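Local coordinates for restriction endonuclease Hpy99I (Helicobacter pylori, PDB 3GOX), which cuts double-stranded DNA at a specific, pseudopalindromic target as a type II restriction endonuclease of the beta-beta-alpha-metal class, with two zinc sites per chain, at residues L119-T122 with E123-M127; F187-K190 with V191-Y194. All blocks are in the same frame, centred on the assembly; numbering follows the deposited sequence.

Contact 1: residues L119-T122 with E123-M127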
loop_
_atom_site.group_PDB
_atom_site.type_symbol
_atom_site.label_atom_id
_atom_site.label_comp_id
_atom_site.label_asym_id
_atom_site.label_seq_id
_atom_site.Cartn_x
_atom_site.Cartn_y
_atom_site.Cartn_z
ATOM N N LEU A 119 10.245 3.289 -17.246
ATOM C CA LEU A 119 9.905 2.327 -18.293
ATOM C C LEU A 119 10.222 2.950 -19.650
ATOM O O LEU A 119 9.741 4.043 -19.961
ATOM C CB LEU A 119 8.423 1.961 -18.199
ATOM C CG LEU A 119 7.875 0.960 -19.217
ATOM C CD1 LEU A 119 8.529 -0.406 -19.043
ATOM C CD2 LEU A 119 6.358 0.875 -19.092
ATOM N N SER A 120 11.045 2.265 -20.446
ATOM C CA SER A 120 11.423 2.771 -21.762
ATOM C C SER A 120 10.216 2.804 -22.699
ATOM O O SER A 120 9.231 2.090 -22.501
ATOM C CB SER A 120 12.558 1.940 -22.370
ATOM O OG SER A 120 12.090 0.717 -22.903
ATOM N N SER A 121 10.301 3.651 -23.718
ATOM C CA SER A 121 9.215 3.812 -24.685
ATOM C C SER A 121 8.929 2.526 -25.463
ATOM O O SER A 121 7.771 2.181 -25.658
ATOM C CB SER A 121 9.526 4.954 -25.660
ATOM O OG SER A 121 10.734 4.721 -26.361
ATOM N N THR A 122 9.976 1.816 -25.884
ATOM C CA THR A 122 9.791 0.536 -26.594
ATOM C C THR A 122 9.250 -0.552 -25.656
ATOM O O THR A 122 8.459 -1.385 -26.067
ATOM C CB THR A 122 11.077 0.039 -27.305
ATOM O OG1 THR A 122 12.094 -0.282 -26.343
ATOM C CG2 THR A 122 11.598 1.105 -28.258
ATOM N N GLU A 123 9.665 -0.544 -24.392
ATOM C CA GLU A 123 9.124 -1.502 -23.422
ATOM C C GLU A 123 7.654 -1.220 -23.098
ATOM O O GLU A 123 6.865 -2.147 -22.938
ATOM C CB GLU A 123 9.964 -1.513 -22.146
ATOM C CG GLU A 123 11.315 -2.210 -22.323
ATOM C CD GLU A 123 11.195 -3.722 -22.410
ATOM O OE1 GLU A 123 10.426 -4.317 -21.644
ATOM O OE2 GLU A 123 11.865 -4.335 -23.265
ATOM N N LYS A 124 7.295 0.059 -23.014
ATOM C CA LYS A 124 5.904 0.458 -22.837
ATOM C C LYS A 124 5.028 0.020 -24.010
ATOM O O LYS A 124 3.969 -0.554 -23.794
ATOM C CB LYS A 124 5.775 1.973 -22.643
ATOM C CG LYS A 124 4.316 2.428 -22.473
ATOM C CD LYS A 124 4.212 3.854 -21.989
ATOM C CE LYS A 124 2.777 4.208 -21.586
ATOM N NZ LYS A 124 2.757 5.361 -20.631
ATOM N N LYS A 125 5.462 0.303 -25.241
ATOM C CA LYS A 125 4.702 -0.110 -26.427
ATOM C C LYS A 125 4.504 -1.621 -26.452
ATOM O O LYS A 125 3.431 -2.108 -26.781
ATOM C CB LYS A 125 5.407 0.358 -27.700
ATOM C CG LYS A 125 5.209 1.842 -27.995
ATOM C CD LYS A 125 6.161 2.348 -29.081
ATOM C CE LYS A 125 6.469 3.843 -28.924
ATOM N NZ LYS A 125 7.891 4.172 -29.268
ATOM N N LYS A 126 5.548 -2.348 -26.077
ATOM C CA LYS A 126 5.509 -3.807 -26.006
ATOM C C LYS A 126 4.463 -4.302 -24.997
ATOM O O LYS A 126 3.694 -5.220 -25.279
ATOM C CB LYS A 126 6.902 -4.311 -25.640
ATOM C CG LYS A 126 7.126 -5.807 -25.692
ATOM C CD LYS A 126 8.634 -6.085 -25.630
ATOM C CE LYS A 126 8.989 -7.321 -24.800
ATOM N NZ LYS A 126 10.354 -7.181 -24.193
ATOM N N MET A 127 4.433 -3.693 -23.821
ATOM C CA MET A 127 3.432 -4.070 -22.813
ATOM C C MET A 127 2.022 -3.677 -23.242
ATOM O O MET A 127 1.066 -4.390 -22.960
ATOM C CB MET A 127 3.761 -3.435 -21.465
ATOM C CG MET A 127 5.015 -3.997 -20.848
ATOM S SD MET A 127 5.240 -3.441 -19.162
ATOM C CE MET A 127 4.158 -4.584 -18.296
#
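Ser120 OG accepts the backbone N-H of Glu123 at 3.1 Å, with an N-H...O angle of 152°. This is the capping bond of an N-cap residue: Ser120 directly precedes helix 121-128, and its hydroxyl accepts from one of the first N-H groups of the helix. Its chi1 of 78° sets OG between the backbone N and the carbonyl carbon, turned toward the first helical turn. The backbone continues the helix from the same residue, Lys124 N donating to Ser120 O at 2.9 Å and Lys125 N to Ser121 O at 3.0 Å.

The side chain of Glu123 can be followed outward. CB lies 3.2 Å from Ser120 OG and also meets Leu119 CD1 at 3.6 Å, where the two side chains cross at about a right angle. CG stays beside the capping hydroxyl, also in contact with OG. The chain then bends at chi2 (-74°) and carries the carboxylate away from the cap. OE1 accepts the backbone N of Gly166, while OE2 forms a salt bridge with Lys126 NZ at 3.4 Å, its hydrogen bond weak.

Leu119, just before the cap, lays CD2 on Lys124 CB at 3.8 Å and reaches the Met127 sulfur SD more loosely at 4.5 Å. Leu119 and Met127 also touch His157 of strand 155-159, so this apolar side of the helix start faces that strand. The Glu123 carboxylate is tied mainly through OE1, to Gly166 of strand 166-171, with weaker help from Lys126 at OE2; its negative charge near the helix start would probably be favoured by the helix dipole.

Contact 2: residues F187-K190 with V191-Y194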
loop_
_atom_site.group_PDB
_atom_site.type_symbol
_atom_site.label_atom_id
_atom_site.label_comp_id
_atom_site.label_asym_id
_atom_site.label_seq_id
_atom_site.Cartn_x
_atom_site.Cartn_y
_atom_site.Cartn_z
ATOM N N PHE A 187 13.920 -7.703 1.195
ATOM C CA PHE A 187 12.910 -7.275 2.161
ATOM C C PHE A 187 11.698 -8.194 2.167
ATOM O O PHE A 187 11.036 -8.348 3.189
ATOM C CB PHE A 187 12.545 -5.797 1.948
ATOM C CG PHE A 187 13.710 -4.870 2.213
ATOM C CD1 PHE A 187 14.211 -4.710 3.503
ATOM C CD2 PHE A 187 14.342 -4.206 1.172
ATOM C CE1 PHE A 187 15.301 -3.904 3.740
ATOM C CE2 PHE A 187 15.440 -3.392 1.407
ATOM C CZ PHE A 187 15.926 -3.243 2.693
ATOM N N LEU A 188 11.426 -8.832 1.035
ATOM C CA LEU A 188 10.356 -9.821 0.975
ATOM C C LEU A 188 10.714 -11.035 1.820
ATOM O O LEU A 188 9.862 -11.593 2.513
ATOM C CB LEU A 188 10.091 -10.231 -0.473
ATOM C CG LEU A 188 9.557 -9.079 -1.334
ATOM C CD1 LEU A 188 9.633 -9.502 -2.784
ATOM C CD2 LEU A 188 8.148 -8.687 -0.929
ATOM N N GLU A 189 11.990 -11.410 1.788
ATOM C CA GLU A 189 12.475 -12.532 2.585
ATOM C C GLU A 189 12.368 -12.186 4.068
ATOM O O GLU A 189 11.998 -13.020 4.885
ATOM C CB GLU A 189 13.911 -12.891 2.207
ATOM C CG GLU A 189 14.048 -13.545 0.825
ATOM C CD GLU A 189 13.620 -15.014 0.783
ATOM O OE1 GLU A 189 13.005 -15.503 1.763
ATOM O OE2 GLU A 189 13.899 -15.691 -0.240
ATOM N N LYS A 190 12.647 -10.934 4.397
ATOM C CA LYS A 190 12.458 -10.458 5.763
ATOM C C LYS A 190 10.988 -10.537 6.183
ATOM O O LYS A 190 10.686 -10.928 7.309
ATOM C CB LYS A 190 12.989 -9.042 5.913
ATOM C CG LYS A 190 14.502 -8.996 5.910
ATOM C CD LYS A 190 15.006 -7.736 6.511
ATOM C CE LYS A 190 14.871 -7.756 8.023
ATOM N NZ LYS A 190 14.938 -6.377 8.537
ATOM N N VAL A 191 10.079 -10.190 5.276
ATOM C CA VAL A 191 8.654 -10.315 5.568
ATOM C C VAL A 191 8.273 -11.772 5.861
ATOM O O VAL A 191 7.541 -12.051 6.801
ATOM C CB VAL A 191 7.772 -9.815 4.412
ATOM C CG1 VAL A 191 6.308 -10.054 4.737
ATOM C CG2 VAL A 191 8.017 -8.325 4.112
ATOM N N ILE A 192 8.769 -12.694 5.038
ATOM C CA ILE A 192 8.471 -14.117 5.209
ATOM C C ILE A 192 8.920 -14.634 6.580
ATOM O O ILE A 192 8.168 -15.311 7.281
ATOM C CB ILE A 192 9.115 -14.963 4.081
ATOM C CG1 ILE A 192 8.408 -14.685 2.748
ATOM C CG2 ILE A 192 9.049 -16.456 4.411
ATOM C CD1 ILE A 192 9.068 -15.380 1.561
ATOM N N GLU A 193 10.133 -14.289 6.978
ATOM C CA GLU A 193 10.658 -14.814 8.230
ATOM C C GLU A 193 9.954 -14.169 9.421
ATOM O O GLU A 193 9.743 -14.811 10.447
ATOM C CB GLU A 193 12.174 -14.629 8.279
ATOM C CG GLU A 193 12.892 -15.427 7.173
ATOM C CD GLU A 193 12.582 -16.938 7.201
ATOM O OE1 GLU A 193 12.802 -17.580 8.254
ATOM O OE2 GLU A 193 12.124 -17.488 6.169
ATOM N N TYR A 194 9.562 -12.904 9.260
ATOM C CA TYR A 194 8.776 -12.190 10.268
ATOM C C TYR A 194 7.418 -12.869 10.476
ATOM O O TYR A 194 7.020 -13.121 11.610
ATOM C CB TYR A 194 8.608 -10.722 9.843
ATOM C CG TYR A 194 7.660 -9.880 10.678
ATOM C CD1 TYR A 194 8.110 -9.175 11.776
ATOM C CD2 TYR A 194 6.320 -9.734 10.324
ATOM C CE1 TYR A 194 7.252 -8.383 12.530
ATOM C CE2 TYR A 194 5.454 -8.933 11.078
ATOM C CZ TYR A 194 5.929 -8.259 12.182
ATOM O OH TYR A 194 5.120 -7.466 12.968
#
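Lys190 and Tyr194, one helical turn apart and joined by the bond from Tyr194 N to Lys190 O at 3.0 Å, send their polar ends to the second subunit. Lys190 NZ forms a salt bridge with Glu144 of that subunit and a hydrogen bond with its Pro141 O, and a bend of the lysine chain at chi3 (75°) helps bring NZ to both. Tyr194 OH bonds to Asp158 OD2 and Glu168 N of the second subunit.

Within the helix, Val191 N donates to Phe187 O at 2.9 Å, Ile192 N to Leu188 O at 3.0 Å and Glu193 N to Glu189 O at 3.1 Å. These i to i+4 bonds, with N-H...O angles between 151° and 159°, are those of a regular alpha helix.

Side chains meet partners three and four residues back. Val191 CG2, placed beside its own backbone N, comes to 3.2 Å from Phe187 O, and Ile192 CG1 lies 3.4 Å from Leu188 O. Glu189 and Ile192 run side by side in the same direction, Glu189 OE1 standing 3.9 Å from Ile192 CD1.

Leu188 and Val191 pack on Phe181 in the turn between helices 172-180 and 185-197. Across the dimer Leu188 packs on Val191 of the second subunit and Val191 on its Leu188, a reciprocal pair. Helix 185-197 thus leaves helix 172-180 to join the dimer interface, where Tyr194 reaches strands 155-159 and 166-171 of the second subunit.

How the contacts relate
Contacts 1 and 2 are separate single-helix elements within the part of the chain related to recombination endonuclease VII; their centres are 31 Å apart, their nearest atoms about 17 Å, and they do not touch. Strand 155-159 relates them: contact 1 packs on it within its own chain, whereas contact 2 reaches the same strand of the second subunit at Asp158 of that subunit, a residue that with Asn175 forms a sodium site. The side chain of Leu119 lies about 9 Å from a bound sodium, that of Leu188 about 12 Å. Contact 1 is also nearer the nucleic acid, about 5 Å at the closest atoms against about 11 Å for contact 2.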